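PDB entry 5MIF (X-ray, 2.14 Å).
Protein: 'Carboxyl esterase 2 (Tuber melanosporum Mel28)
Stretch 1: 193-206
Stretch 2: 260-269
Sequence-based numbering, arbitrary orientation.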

ATOM      1  N   GLY A 193      -9.637 -12.015   9.845  1.00 34.68           N
ATOM      2  CA  GLY A 193      -9.458 -12.204   8.420  1.00 35.79           C
ATOM      3  C   GLY A 193      -9.893 -13.596   8.032  1.00 34.84           C
ATOM      4  O   GLY A 193     -10.464 -13.785   6.958  1.00 36.61           O
ATOM      5  N   GLU A 194      -9.640 -14.567   8.912  1.00 36.03           N
ATOM      6  CA  GLU A 194     -10.190 -15.910   8.738  1.00 35.54           C
ATOM      7  C   GLU A 194     -11.709 -15.839   8.742  1.00 34.61           C
ATOM      8  O   GLU A 194     -12.368 -16.441   7.889  1.00 40.56           O
ATOM      9  CB  GLU A 194      -9.685 -16.865   9.833  1.00 39.58           C
ATOM     10  CG  GLU A 194     -10.134 -18.322   9.674  1.00 40.43           C
ATOM     11  CD  GLU A 194     -11.409 -18.649  10.450  1.00 38.19           C
ATOM     12  OE1 GLU A 194     -11.848 -17.797  11.237  1.00 37.67           O
ATOM     13  OE2 GLU A 194     -11.965 -19.764  10.290  1.00 37.95           O
ATOM     14  N   LEU A 195     -12.270 -15.086   9.685  1.00 31.97           N
ATOM     15  CA  LEU A 195     -13.722 -14.973   9.780  1.00 34.99           C
ATOM     16  C   LEU A 195     -14.343 -14.274   8.555  1.00 35.66           C
ATOM     17  O   LEU A 195     -15.406 -14.681   8.055  1.00 34.00           O
ATOM     18  CB  LEU A 195     -14.108 -14.222  11.066  1.00 35.10           C
ATOM     19  CG  LEU A 195     -13.811 -15.012  12.358  1.00 38.21           C
ATOM     20  CD1 LEU A 195     -13.958 -14.138  13.603  1.00 32.40           C
ATOM     21  CD2 LEU A 195     -14.700 -16.238  12.445  1.00 32.09           C
ATOM     22  N   SER A 196     -13.692 -13.211   8.087  1.00 34.80           N
ATOM     23  CA  SER A 196     -14.209 -12.453   6.949  1.00 34.18           C
ATOM     24  C   SER A 196     -14.284 -13.350   5.717  1.00 32.43           C
ATOM     25  O   SER A 196     -15.330 -13.463   5.072  1.00 34.14           O
ATOM     26  CB  SER A 196     -13.334 -11.218   6.671  1.00 35.56           C
ATOM     27  OG  SER A 196     -13.923 -10.379   5.679  1.00 35.72           O
ATOM     28  N   SER A 197     -13.180 -14.017   5.412  1.00 34.53           N
ATOM     29  CA  SER A 197     -13.133 -14.872   4.232  1.00 36.77           C
ATOM     30  C   SER A 197     -14.017 -16.105   4.423  1.00 38.51           C
ATOM     31  O   SER A 197     -14.546 -16.641   3.448  1.00 36.14           O
ATOM     32  CB  SER A 197     -11.696 -15.293   3.924  1.00 33.11           C
ATOM     33  OG  SER A 197     -11.135 -15.921   5.056  1.00 40.83           O
ATOM     34  N   SER A 198     -14.188 -16.547   5.676  1.00 36.83           N
ATOM     35  CA  SER A 198     -15.098 -17.656   5.961  1.00 33.97           C
ATOM     36  C   SER A 198     -16.543 -17.305   5.662  1.00 33.16           C
ATOM     37  O   SER A 198     -17.262 -18.092   5.039  1.00 37.07           O
ATOM     38  CB  SER A 198     -14.971 -18.107   7.418  1.00 39.32           C
ATOM     39  OG  SER A 198     -15.818 -19.214   7.678  1.00 35.31           O
ATOM     40  N   VAL A 199     -16.958 -16.118   6.098  1.00 31.14           N
ATOM     41  CA  VAL A 199     -18.314 -15.637   5.865  1.00 32.34           C
ATOM     42  C   VAL A 199     -18.567 -15.392   4.368  1.00 38.64           C
ATOM     43  O   VAL A 199     -19.672 -15.652   3.852  1.00 36.86           O
ATOM     44  CB  VAL A 199     -18.580 -14.352   6.682  1.00 35.31           C
ATOM     45  CG1 VAL A 199     -19.896 -13.706   6.272  1.00 34.03           C
ATOM     46  CG2 VAL A 199     -18.594 -14.683   8.191  1.00 33.98           C
ATOM     47  N   SER A 200     -17.549 -14.888   3.671  1.00 36.85           N
ATOM     48  CA  SER A 200     -17.635 -14.771   2.213  1.00 37.47           C
ATOM     49  C   SER A 200     -17.906 -16.151   1.592  1.00 37.43           C
ATOM     50  O   SER A 200     -18.812 -16.305   0.780  1.00 41.36           O
ATOM     51  CB  SER A 200     -16.347 -14.163   1.630  1.00 36.47           C
ATOM     52  OG  SER A 200     -16.240 -12.766   1.916  1.00 36.61           O
ATOM     53  N   LEU A 201     -17.122 -17.147   1.988  1.00 35.34           N
ATOM     54  CA  LEU A 201     -17.251 -18.497   1.459  1.00 38.26           C
ATOM     55  C   LEU A 201     -18.627 -19.101   1.776  1.00 40.18           C
ATOM     56  O   LEU A 201     -19.247 -19.728   0.923  1.00 43.04           O
ATOM     57  CB  LEU A 201     -16.128 -19.386   2.004  1.00 37.16           C
ATOM     58  CG  LEU A 201     -16.137 -20.862   1.596  1.00 39.96           C
ATOM     59  CD1 LEU A 201     -16.031 -20.996   0.092  1.00 44.13           C
ATOM     60  CD2 LEU A 201     -14.999 -21.601   2.282  1.00 40.94           C
ATOM     61  N   LEU A 202     -19.106 -18.889   2.998  1.00 37.87           N
ATOM     62  CA  LEU A 202     -20.419 -19.380   3.397  1.00 38.53           C
ATOM     63  C   LEU A 202     -21.513 -18.688   2.571  1.00 39.50           C
ATOM     64  O   LEU A 202     -22.530 -19.297   2.240  1.00 39.65           O
ATOM     65  CB  LEU A 202     -20.642 -19.169   4.912  1.00 36.08           C
ATOM     66  CG  LEU A 202     -19.837 -20.035   5.903  1.00 34.97           C
ATOM     67  CD1 LEU A 202     -19.967 -19.545   7.352  1.00 35.13           C
ATOM     68  CD2 LEU A 202     -20.235 -21.517   5.811  1.00 36.99           C
ATOM     69  N   SER A 203     -21.325 -17.412   2.251  1.00 40.73           N
ATOM     70  CA  SER A 203     -22.297 -16.711   1.409  1.00 40.82           C
ATOM     71  C   SER A 203     -22.360 -17.341   0.014  1.00 42.16           C
ATOM     72  O   SER A 203     -23.435 -17.467  -0.580  1.00 43.45           O
ATOM     73  CB  SER A 203     -21.952 -15.232   1.297  1.00 38.56           C
ATOM     74  OG  SER A 203     -21.848 -14.654   2.577  1.00 42.06           O
ATOM     75  N   ILE A 204     -21.198 -17.737  -0.499  1.00 41.23           N
ATOM     76  CA  ILE A 204     -21.120 -18.374  -1.807  1.00 43.08           C
ATOM     77  C   ILE A 204     -21.828 -19.734  -1.765  1.00 43.29           C
ATOM     78  O   ILE A 204     -22.689 -20.010  -2.592  1.00 42.54           O
ATOM     79  CB  ILE A 204     -19.657 -18.518  -2.254  1.00 42.31           C
ATOM     80  CG1 ILE A 204     -19.115 -17.138  -2.655  1.00 45.07           C
ATOM     81  CG2 ILE A 204     -19.541 -19.493  -3.417  1.00 42.81           C
ATOM     82  CD1 ILE A 204     -17.612 -17.015  -2.623  1.00 40.03           C
ATOM     83  N   LYS A 205     -21.514 -20.545  -0.759  1.00 45.32           N
ATOM     84  CA  LYS A 205     -22.179 -21.840  -0.572  1.00 44.65           C
ATOM     85  C   LYS A 205     -23.696 -21.773  -0.404  1.00 45.03           C
ATOM     86  O   LYS A 205     -24.405 -22.693  -0.825  1.00 48.81           O
ATOM     87  CB  LYS A 205     -21.597 -22.559   0.644  1.00 43.25           C
ATOM     88  CG  LYS A 205     -20.177 -23.016   0.444  1.00 46.11           C
ATOM     89  CD  LYS A 205     -19.612 -23.703   1.688  1.00 47.92           C
ATOM     90  CE  LYS A 205     -18.241 -24.255   1.365  1.00 49.28           C
ATOM     91  NZ  LYS A 205     -17.996 -25.622   1.888  1.00 50.51           N
ATOM     92  N   ARG A 206     -24.200 -20.712   0.224  1.00 39.55           N
ATOM     93  CA  ARG A 206     -25.616 -20.649   0.569  1.00 39.79           C
ATOM     94  C   ARG A 206     -26.375 -19.689  -0.333  1.00 43.26           C
ATOM     95  O   ARG A 206     -27.583 -19.507  -0.188  1.00 44.38           O
ATOM     96  CB  ARG A 206     -25.759 -20.246   2.048  1.00 41.80           C
ATOM     97  CG  ARG A 206     -25.133 -21.284   3.009  1.00 40.35           C
ATOM     98  CD  ARG A 206     -24.935 -20.769   4.440  1.00 39.07           C
ATOM     99  NE  ARG A 206     -24.306 -21.791   5.274  1.00 41.54           N
ATOM    100  CZ  ARG A 206     -23.916 -21.625   6.536  1.00 40.04           C
ATOM    101  NH1 ARG A 206     -24.065 -20.450   7.139  1.00 41.75           N
ATOM    102  NH2 ARG A 206     -23.363 -22.639   7.191  1.00 39.47           N
ATOM    103  N   GLU A 260     -11.020 -28.172   6.755  1.00 45.95           N
ATOM    104  CA  GLU A 260     -12.269 -27.736   6.145  1.00 44.06           C
ATOM    105  C   GLU A 260     -12.146 -26.334   5.569  1.00 45.17           C
ATOM    106  O   GLU A 260     -11.449 -25.486   6.124  1.00 44.87           O
ATOM    107  CB  GLU A 260     -13.402 -27.785   7.165  1.00 45.33           C
ATOM    108  CG  GLU A 260     -13.684 -29.188   7.685  1.00 50.23           C
ATOM    109  CD  GLU A 260     -14.738 -29.214   8.775  1.00 48.84           C
ATOM    110  OE1 GLU A 260     -15.478 -28.217   8.931  1.00 43.89           O
ATOM    111  OE2 GLU A 260     -14.819 -30.232   9.484  1.00 53.96           O
ATOM    112  N   ASP A 261     -12.811 -26.096   4.445  1.00 45.89           N
ATOM    113  CA  ASP A 261     -12.710 -24.803   3.788  1.00 48.05           C
ATOM    114  C   ASP A 261     -13.343 -23.693   4.647  1.00 45.66           C
ATOM    115  O   ASP A 261     -12.861 -22.569   4.644  1.00 42.22           O
ATOM    116  CB  ASP A 261     -13.341 -24.860   2.392  1.00 49.47           C
ATOM    117  CG  ASP A 261     -14.761 -25.403   2.410  1.00 50.21           C
ATOM    118  OD1 ASP A 261     -15.225 -25.814   3.491  1.00 46.75           O
ATOM    119  OD2 ASP A 261     -15.406 -25.423   1.339  1.00 47.51           O
ATOM    120  N   VAL A 262     -14.394 -24.009   5.403  1.00 43.65           N
ATOM    121  CA  VAL A 262     -15.017 -23.001   6.258  1.00 38.68           C
ATOM    122  C   VAL A 262     -14.033 -22.523   7.330  1.00 38.85           C
ATOM    123  O   VAL A 262     -13.990 -21.336   7.641  1.00 42.78           O
ATOM    124  CB  VAL A 262     -16.307 -23.533   6.926  1.00 39.08           C
ATOM    125  CG1 VAL A 262     -16.877 -22.505   7.917  1.00 35.52           C
ATOM    126  CG2 VAL A 262     -17.333 -23.881   5.862  1.00 38.46           C
ATOM    127  N   ALA A 263     -13.218 -23.427   7.864  1.00 39.81           N
ATOM    128  CA  ALA A 263     -12.179 -23.049   8.831  1.00 37.45           C
ATOM    129  C   ALA A 263     -10.998 -22.354   8.156  1.00 40.05           C
ATOM    130  O   ALA A 263     -10.431 -21.389   8.680  1.00 40.83           O
ATOM    131  CB  ALA A 263     -11.682 -24.279   9.590  1.00 38.32           C
ATOM    132  N   SER A 264     -10.619 -22.884   7.003  1.00 38.33           N
ATOM    133  CA  SER A 264      -9.433 -22.441   6.294  1.00 41.48           C
ATOM    134  C   SER A 264      -9.785 -22.115   4.852  1.00 43.80           C
ATOM    135  O   SER A 264      -9.636 -22.958   3.975  1.00 45.80           O
ATOM    136  CB  SER A 264      -8.357 -23.526   6.359  1.00 41.46           C
ATOM    137  OG  SER A 264      -7.979 -23.785   7.703  1.00 41.93           O
ATOM    138  N   PRO A 265     -10.273 -20.889   4.601  1.00 42.60           N
ATOM    139  CA  PRO A 265     -10.763 -20.550   3.256  1.00 43.71           C
ATOM    140  C   PRO A 265      -9.676 -20.595   2.195  1.00 42.78           C
ATOM    141  O   PRO A 265      -9.998 -20.640   1.006  1.00 45.00           O
ATOM    142  CB  PRO A 265     -11.319 -19.137   3.435  1.00 41.51           C
ATOM    143  CG  PRO A 265     -11.734 -19.104   4.877  1.00 40.80           C
ATOM    144  CD  PRO A 265     -10.640 -19.863   5.589  1.00 40.87           C
ATOM    145  N   GLY A 266      -8.416 -20.576   2.622  1.00 43.44           N
ATOM    146  CA  GLY A 266      -7.297 -20.800   1.726  1.00 44.29           C
ATOM    147  C   GLY A 266      -7.330 -22.164   1.048  1.00 49.17           C
ATOM    148  O   GLY A 266      -6.653 -22.379   0.041  1.00 46.08           O
ATOM    149  N   ARG A 267      -8.105 -23.087   1.619  1.00 45.52           N
ATOM    150  CA  ARG A 267      -8.214 -24.449   1.110  1.00 44.89           C
ATOM    151  C   ARG A 267      -9.525 -24.675   0.374  1.00 46.89           C
ATOM    152  O   ARG A 267      -9.863 -25.809   0.034  1.00 43.40           O
ATOM    153  CB  ARG A 267      -8.091 -25.456   2.258  1.00 45.29           C
ATOM    154  CG  ARG A 267      -6.843 -25.266   3.105  1.00 49.03           C
ATOM    155  CD  ARG A 267      -6.784 -26.268   4.251  1.00 54.59           C
ATOM    156  NE  ARG A 267      -6.307 -27.559   3.772  1.00 61.14           N
ATOM    157  CZ  ARG A 267      -5.029 -27.865   3.578  1.00 62.86           C
ATOM    158  NH1 ARG A 267      -4.075 -26.982   3.855  1.00 59.00           N
ATOM    159  NH2 ARG A 267      -4.708 -29.067   3.116  1.00 60.27           N
ATOM    160  N   ALA A 268     -10.266 -23.601   0.124  1.00 43.22           N
ATOM    161  CA  ALA A 268     -11.533 -23.729  -0.575  1.00 46.43           C
ATOM    162  C   ALA A 268     -11.275 -24.135  -2.020  1.00 45.91           C
ATOM    163  O   ALA A 268     -10.144 -24.057  -2.499  1.00 46.39           O
ATOM    164  CB  ALA A 268     -12.324 -22.432  -0.502  1.00 46.30           C
ATOM    165  N   SER A 269     -12.316 -24.585  -2.708  1.00 46.19           N
ATOM    166  CA  SER A 269     -12.174 -24.997  -4.097  1.00 50.86           C
ATOM    167  C   SER A 269     -11.979 -23.804  -5.032  1.00 51.47           C
ATOM    168  O   SER A 269     -12.371 -22.673  -4.709  1.00 50.72           O
ATOM    169  CB  SER A 269     -13.393 -25.793  -4.548  1.00 45.31           C
ATOM    170  OG  SER A 269     -14.502 -24.933  -4.744  1.00 50.93           O
TER

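Stretch 1 is helical and packs one side against stretch 2, an irregular segment with a short 3-10 turn at 265-267. Together they bury 465 Å² of surface, both sides summed. The contacting residues of the helix are Glu 194, Ser 197, Ser 198, Leu 201, Leu 202 and Lys 205. Their spacing of three and four follows the helical repeat. The other helix residues make no contact.

Glu 194 is buried. Its CA-to-CB bond points sideways, but its carboxylate comes nearer to stretch 2. Glu 194 OE2 lies 2.8 Å from Ala 263 O. The geometry leaves open whether a proton lies between them. Both carboxylate oxygens have hydrogen-bond partners elsewhere in the structure.

The CA-to-CB bonds of Leu 195 and Ser 196 point away, and neither residue touches stretch 2. Ser 197 points toward it, and Ser 197 OG is 3.2 Å from Pro 265 CG. The side chain is small, and the proline ring lies close to the helix. Ser 197 OG also lies near the backbone of its own helix, 2.9 Å from Gly 193 O and 3.1 Å from Glu 194 O.

Ser 198 provides a polar link. Ser 198 OG donates a hydrogen bond to Val 262 O at 2.8 Å. Here the helix and the segment are close, with Ser 198 CA and Val 262 CA 5.4 Å apart. Serine suits the site because it is short and carries a donor for a backbone carbonyl. Pro 265 CG also sits 3.6 Å from Ser 198 N. Ser 198 N is already hydrogen-bonded within the helix, to Glu 194 O at 2.9 Å.

Leu 201 has the largest covered area on the helix side. Its rotamer is t, p. Leu 201 CD2 lies 3.3 Å from Asp 261 O, 3.7 Å from Asp 261 CB and 3.9 Å from Ala 268 CB. The branched apolar side chain fills this space, and the small Ala 268 points toward it.

Leu 202 starts sideways, but its end comes nearer. Leu 202 CD2 meets Val 262 CG2 at 3.7 Å, an apolar contact beside the Ser 198 bond. Val 262 is the most covered residue of the pair of stretches.

Lys 205 closes the contact at an exposed position. Its long side chain carries Lys 205 NZ to 2.7 Å from Asp 261 OD2, forming a salt bridge. The other oxygen, Asp 261 OD1, accepts a weak hydrogen bond from Val 262 N at 2.8 Å.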